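Local coordinates for chymotrypsin-like serine protease (Equine arteritis virus, PDB 1MBM), which is a chymotrypsin-like serine endopeptidase that probably cleaves the viral replicase polyprotein at specific sites, at residues K1-S13 with P86-G98. Residues are numbered along the deposited sequence; the frame is centred on the assembly and turned at random.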
loop_
_atom_site.group_PDB
_atom_site.type_symbol
_atom_site.label_atom_id
_atom_site.label_comp_id
_atom_site.label_asym_id
_atom_site.label_seq_id
_atom_site.Cartn_x
_atom_site.Cartn_y
_atom_site.Cartn_z
ATOM N N LYS A 1 -14.711 -3.449 6.588
ATOM C CA LYS A 1 -14.168 -4.805 6.908
ATOM C C LYS A 1 -12.893 -5.093 6.106
ATOM O O LYS A 1 -12.878 -4.990 4.875
ATOM C CB LYS A 1 -15.246 -5.881 6.697
ATOM C CG LYS A 1 -14.747 -7.318 6.753
ATOM C CD LYS A 1 -14.805 -7.984 5.382
ATOM C CE LYS A 1 -16.084 -8.796 5.219
ATOM N NZ LYS A 1 -16.095 -9.990 6.116
ATOM N N ALA A 2 -11.825 -5.442 6.815
ATOM C CA ALA A 2 -10.532 -5.718 6.189
ATOM C C ALA A 2 -10.486 -7.048 5.450
ATOM O O ALA A 2 -11.318 -7.918 5.663
ATOM C CB ALA A 2 -9.428 -5.674 7.232
ATOM N N ARG A 3 -9.506 -7.203 4.566
ATOM C CA ARG A 3 -9.311 -8.480 3.891
ATOM C C ARG A 3 -8.888 -9.509 4.942
ATOM O O ARG A 3 -8.322 -9.152 5.983
ATOM C CB ARG A 3 -8.239 -8.377 2.819
ATOM C CG ARG A 3 -8.655 -7.671 1.561
ATOM C CD ARG A 3 -7.489 -7.497 0.593
ATOM N NE ARG A 3 -7.870 -6.735 -0.584
ATOM C CZ ARG A 3 -7.439 -6.995 -1.805
ATOM N NH1 ARG A 3 -6.609 -8.005 -2.013
ATOM N NH2 ARG A 3 -7.847 -6.255 -2.819
ATOM N N GLY A 4 -9.171 -10.776 4.655
ATOM C CA GLY A 4 -8.927 -11.880 5.565
ATOM C C GLY A 4 -7.494 -12.099 5.996
ATOM O O GLY A 4 -7.246 -12.652 7.076
ATOM N N ASN A 5 -6.552 -11.649 5.171
ATOM C CA ASN A 5 -5.133 -11.811 5.472
ATOM C C ASN A 5 -4.453 -10.547 6.030
ATOM O O ASN A 5 -3.225 -10.448 6.060
ATOM C CB ASN A 5 -4.396 -12.308 4.228
ATOM C CG ASN A 5 -4.245 -11.223 3.166
ATOM O OD1 ASN A 5 -5.158 -10.427 2.939
ATOM N ND2 ASN A 5 -3.083 -11.182 2.523
ATOM N N VAL A 6 -5.250 -9.599 6.504
ATOM C CA VAL A 6 -4.704 -8.358 7.029
ATOM C C VAL A 6 -4.711 -8.350 8.555
ATOM O O VAL A 6 -5.712 -8.683 9.178
ATOM C CB VAL A 6 -5.469 -7.140 6.472
ATOM C CG1 VAL A 6 -5.048 -5.839 7.182
ATOM C CG2 VAL A 6 -5.244 -7.040 4.971
ATOM N N GLY A 7 -3.581 -7.982 9.155
ATOM C CA GLY A 7 -3.496 -7.914 10.601
ATOM C C GLY A 7 -2.829 -6.662 11.146
ATOM O O GLY A 7 -2.387 -5.793 10.390
ATOM N N PHE A 8 -2.779 -6.575 12.475
ATOM C CA PHE A 8 -2.152 -5.462 13.171
ATOM C C PHE A 8 -0.733 -5.851 13.571
ATOM O O PHE A 8 -0.489 -6.973 13.984
ATOM C CB PHE A 8 -2.938 -5.114 14.438
ATOM C CG PHE A 8 -4.277 -4.479 14.180
ATOM C CD1 PHE A 8 -4.374 -3.124 13.905
ATOM C CD2 PHE A 8 -5.438 -5.231 14.242
ATOM C CE1 PHE A 8 -5.603 -2.531 13.680
ATOM C CE2 PHE A 8 -6.675 -4.645 14.019
ATOM C CZ PHE A 8 -6.758 -3.295 13.741
ATOM N N VAL A 9 0.202 -4.912 13.454
ATOM C CA VAL A 9 1.604 -5.157 13.799
ATOM C C VAL A 9 2.067 -4.126 14.835
ATOM O O VAL A 9 1.805 -2.930 14.676
ATOM C CB VAL A 9 2.516 -5.071 12.551
ATOM C CG1 VAL A 9 3.970 -5.249 12.915
ATOM C CG2 VAL A 9 2.116 -6.137 11.500
ATOM N N ALA A 10 2.720 -4.599 15.902
ATOM C CA ALA A 10 3.266 -3.726 16.937
ATOM C C ALA A 10 4.752 -4.013 17.194
ATOM O O ALA A 10 5.124 -5.127 17.578
ATOM C CB ALA A 10 2.473 -3.874 18.235
ATOM N N GLY A 11 5.582 -2.994 16.986
ATOM C CA GLY A 11 7.015 -3.048 17.246
ATOM C C GLY A 11 7.391 -1.735 17.912
ATOM O O GLY A 11 6.868 -1.414 18.985
ATOM N N SER A 12 8.280 -0.966 17.290
ATOM C CA SER A 12 8.627 0.361 17.803
ATOM C C SER A 12 7.461 1.300 17.536
ATOM O O SER A 12 7.302 2.338 18.189
ATOM C CB SER A 12 9.886 0.911 17.132
ATOM O OG SER A 12 11.061 0.352 17.694
ATOM N N SER A 13 6.653 0.945 16.543
ATOM C CA SER A 13 5.459 1.728 16.275
ATOM C C SER A 13 4.268 0.803 16.015
ATOM O O SER A 13 4.397 -0.416 16.086
ATOM C CB SER A 13 5.703 2.729 15.150
ATOM O OG SER A 13 4.537 3.483 14.883
ATOM N N PRO A 86 -5.133 2.398 -10.579
ATOM C CA PRO A 86 -5.674 2.178 -9.241
ATOM C C PRO A 86 -4.925 1.064 -8.499
ATOM O O PRO A 86 -4.384 0.153 -9.107
ATOM C CB PRO A 86 -7.117 1.744 -9.523
ATOM C CG PRO A 86 -7.061 1.207 -10.936
ATOM C CD PRO A 86 -6.140 2.146 -11.628
ATOM N N ALA A 87 -4.882 1.171 -7.180
ATOM C CA ALA A 87 -4.289 0.150 -6.335
ATOM C C ALA A 87 -5.064 0.147 -5.033
ATOM O O ALA A 87 -5.688 1.149 -4.670
ATOM C CB ALA A 87 -2.806 0.416 -6.088
ATOM N N SER A 88 -5.059 -0.984 -4.347
ATOM C CA SER A 88 -5.765 -1.095 -3.088
ATOM C C SER A 88 -4.765 -1.111 -1.950
ATOM O O SER A 88 -3.822 -1.904 -1.960
ATOM C CB SER A 88 -6.611 -2.380 -3.045
ATOM O OG SER A 88 -7.690 -2.354 -3.974
ATOM N N TRP A 89 -4.965 -0.197 -1.003
ATOM C CA TRP A 89 -4.216 -0.150 0.240
ATOM C C TRP A 89 -5.035 -1.010 1.192
ATOM O O TRP A 89 -6.148 -0.644 1.550
ATOM C CB TRP A 89 -4.162 1.287 0.786
ATOM C CG TRP A 89 -2.985 2.106 0.304
ATOM C CD1 TRP A 89 -1.937 2.556 1.059
ATOM C CD2 TRP A 89 -2.758 2.599 -1.020
ATOM N NE1 TRP A 89 -1.060 3.276 0.280
ATOM C CE2 TRP A 89 -1.537 3.317 -1.001
ATOM C CE3 TRP A 89 -3.446 2.486 -2.235
ATOM C CZ2 TRP A 89 -1.009 3.934 -2.133
ATOM C CZ3 TRP A 89 -2.912 3.093 -3.365
ATOM C CH2 TRP A 89 -1.703 3.806 -3.305
ATOM N N CYS A 90 -4.491 -2.157 1.586
ATOM C CA CYS A 90 -5.233 -3.120 2.397
ATOM C C CYS A 90 -5.092 -2.840 3.883
ATOM O O CYS A 90 -4.313 -3.500 4.572
ATOM C CB CYS A 90 -4.779 -4.547 2.074
ATOM S SG CYS A 90 -4.854 -4.951 0.302
ATOM N N THR A 91 -5.847 -1.865 4.378
ATOM C CA THR A 91 -5.739 -1.502 5.787
ATOM C C THR A 91 -6.548 -2.438 6.672
ATOM O O THR A 91 -7.348 -3.248 6.193
ATOM C CB THR A 91 -6.182 -0.040 6.028
ATOM O OG1 THR A 91 -7.613 0.037 6.116
ATOM C CG2 THR A 91 -5.837 0.832 4.838
ATOM N N ALA A 92 -6.352 -2.306 7.975
ATOM C CA ALA A 92 -7.092 -3.122 8.930
ATOM C C ALA A 92 -8.575 -2.744 9.039
ATOM O O ALA A 92 -9.338 -3.424 9.720
ATOM C CB ALA A 92 -6.432 -3.059 10.268
ATOM N N THR A 93 -8.990 -1.669 8.373
ATOM C CA THR A 93 -10.399 -1.281 8.398
ATOM C C THR A 93 -10.979 -1.220 7.000
ATOM O O THR A 93 -11.891 -0.444 6.734
ATOM C CB THR A 93 -10.616 0.071 9.102
ATOM O OG1 THR A 93 -9.595 0.988 8.702
ATOM C CG2 THR A 93 -10.414 -0.058 10.614
ATOM N N GLY A 94 -10.444 -2.040 6.103
ATOM C CA GLY A 94 -10.943 -2.087 4.746
ATOM C C GLY A 94 -9.946 -1.580 3.723
ATOM O O GLY A 94 -8.962 -0.912 4.068
ATOM N N ASP A 95 -10.210 -1.905 2.461
ATOM C CA ASP A 95 -9.396 -1.451 1.355
ATOM C C ASP A 95 -9.632 0.011 1.008
ATOM O O ASP A 95 -10.769 0.467 0.858
ATOM C CB ASP A 95 -9.667 -2.285 0.107
ATOM C CG ASP A 95 -9.076 -3.671 0.194
ATOM O OD1 ASP A 95 -8.478 -4.014 1.242
ATOM O OD2 ASP A 95 -9.185 -4.490 -0.731
ATOM N N GLU A 96 -8.532 0.733 0.857
ATOM C CA GLU A 96 -8.576 2.117 0.436
ATOM C C GLU A 96 -8.135 2.134 -1.030
ATOM O O GLU A 96 -7.000 1.763 -1.342
ATOM C CB GLU A 96 -7.617 2.919 1.310
ATOM C CG GLU A 96 -7.855 4.412 1.363
ATOM C CD GLU A 96 -9.252 4.787 1.824
ATOM O OE1 GLU A 96 -9.566 4.716 3.031
ATOM O OE2 GLU A 96 -10.034 5.171 0.960
ATOM N N GLU A 97 -9.032 2.522 -1.933
ATOM C CA GLU A 97 -8.681 2.619 -3.348
ATOM C C GLU A 97 -7.918 3.915 -3.600
ATOM O O GLU A 97 -8.396 4.989 -3.249
ATOM C CB GLU A 97 -9.927 2.552 -4.252
ATOM C CG GLU A 97 -9.585 2.727 -5.730
ATOM C CD GLU A 97 -10.686 2.284 -6.687
ATOM O OE1 GLU A 97 -11.603 3.087 -6.954
ATOM O OE2 GLU A 97 -10.624 1.143 -7.196
ATOM N N GLY A 98 -6.732 3.815 -4.197
ATOM C CA GLY A 98 -5.923 4.991 -4.456
ATOM C C GLY A 98 -5.215 4.967 -5.800
ATOM O O GLY A 98 -5.340 4.002 -6.561
HETATM O O HOH W 1 -8.172 -4.796 4.052
#
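R3 and D95 carry the polar half of this contact. R3 NE donates to D95 OD2 at 2.6 Å with an N-H...O angle of 158°, and OD2 receives it in the guanidinium plane through its syn lone pair. A weak second bond runs from R3 NH2 to the same OD2, so one oxygen takes both donors of this salt bridge. The two side chains cross at about a right angle, and their flat groups are turned 35° apart. C90 SG lies over one face of the guanidinium, displaced toward its rim, 3.6 Å from R3 NE. A water donates to D95 OD1 and T91 O and accepts the N-H of R3, tying the two segments together where the backbones do not bond directly.

In fold terms, the N-terminal segment, on its way into the first strand (6-10) of the N-terminal six-stranded barrel of the chymotrypsin-like fold, lies against the hairpin of strands 85-91 and 94-100 in the second barrel. The hairpin's type I turn T91-G94 is held internally: T91 OG1 accepts from T93 N in an ST turn and donates to G94 O at 2.6 Å.

The tightly packed part centres on buried C90, T91 and G94. A2 CB sits 3.4 Å from both T91 O and A92 O, and G94 CA makes a CA-H...O contact with K1 O. V6, with CG1 anti to its backbone nitrogen (chi1 171°), brings that methyl 3.6 Å from both C90 O and T91 O, while CG2 packs on C90 CB. On the solvent side, the exposed F8 ring closes over A92, its face meeting A92 CB in a CH-pi contact 3.9 Å from the centroid; exposed T93 points away, its hydroxyl hydrogen-bonded to R197.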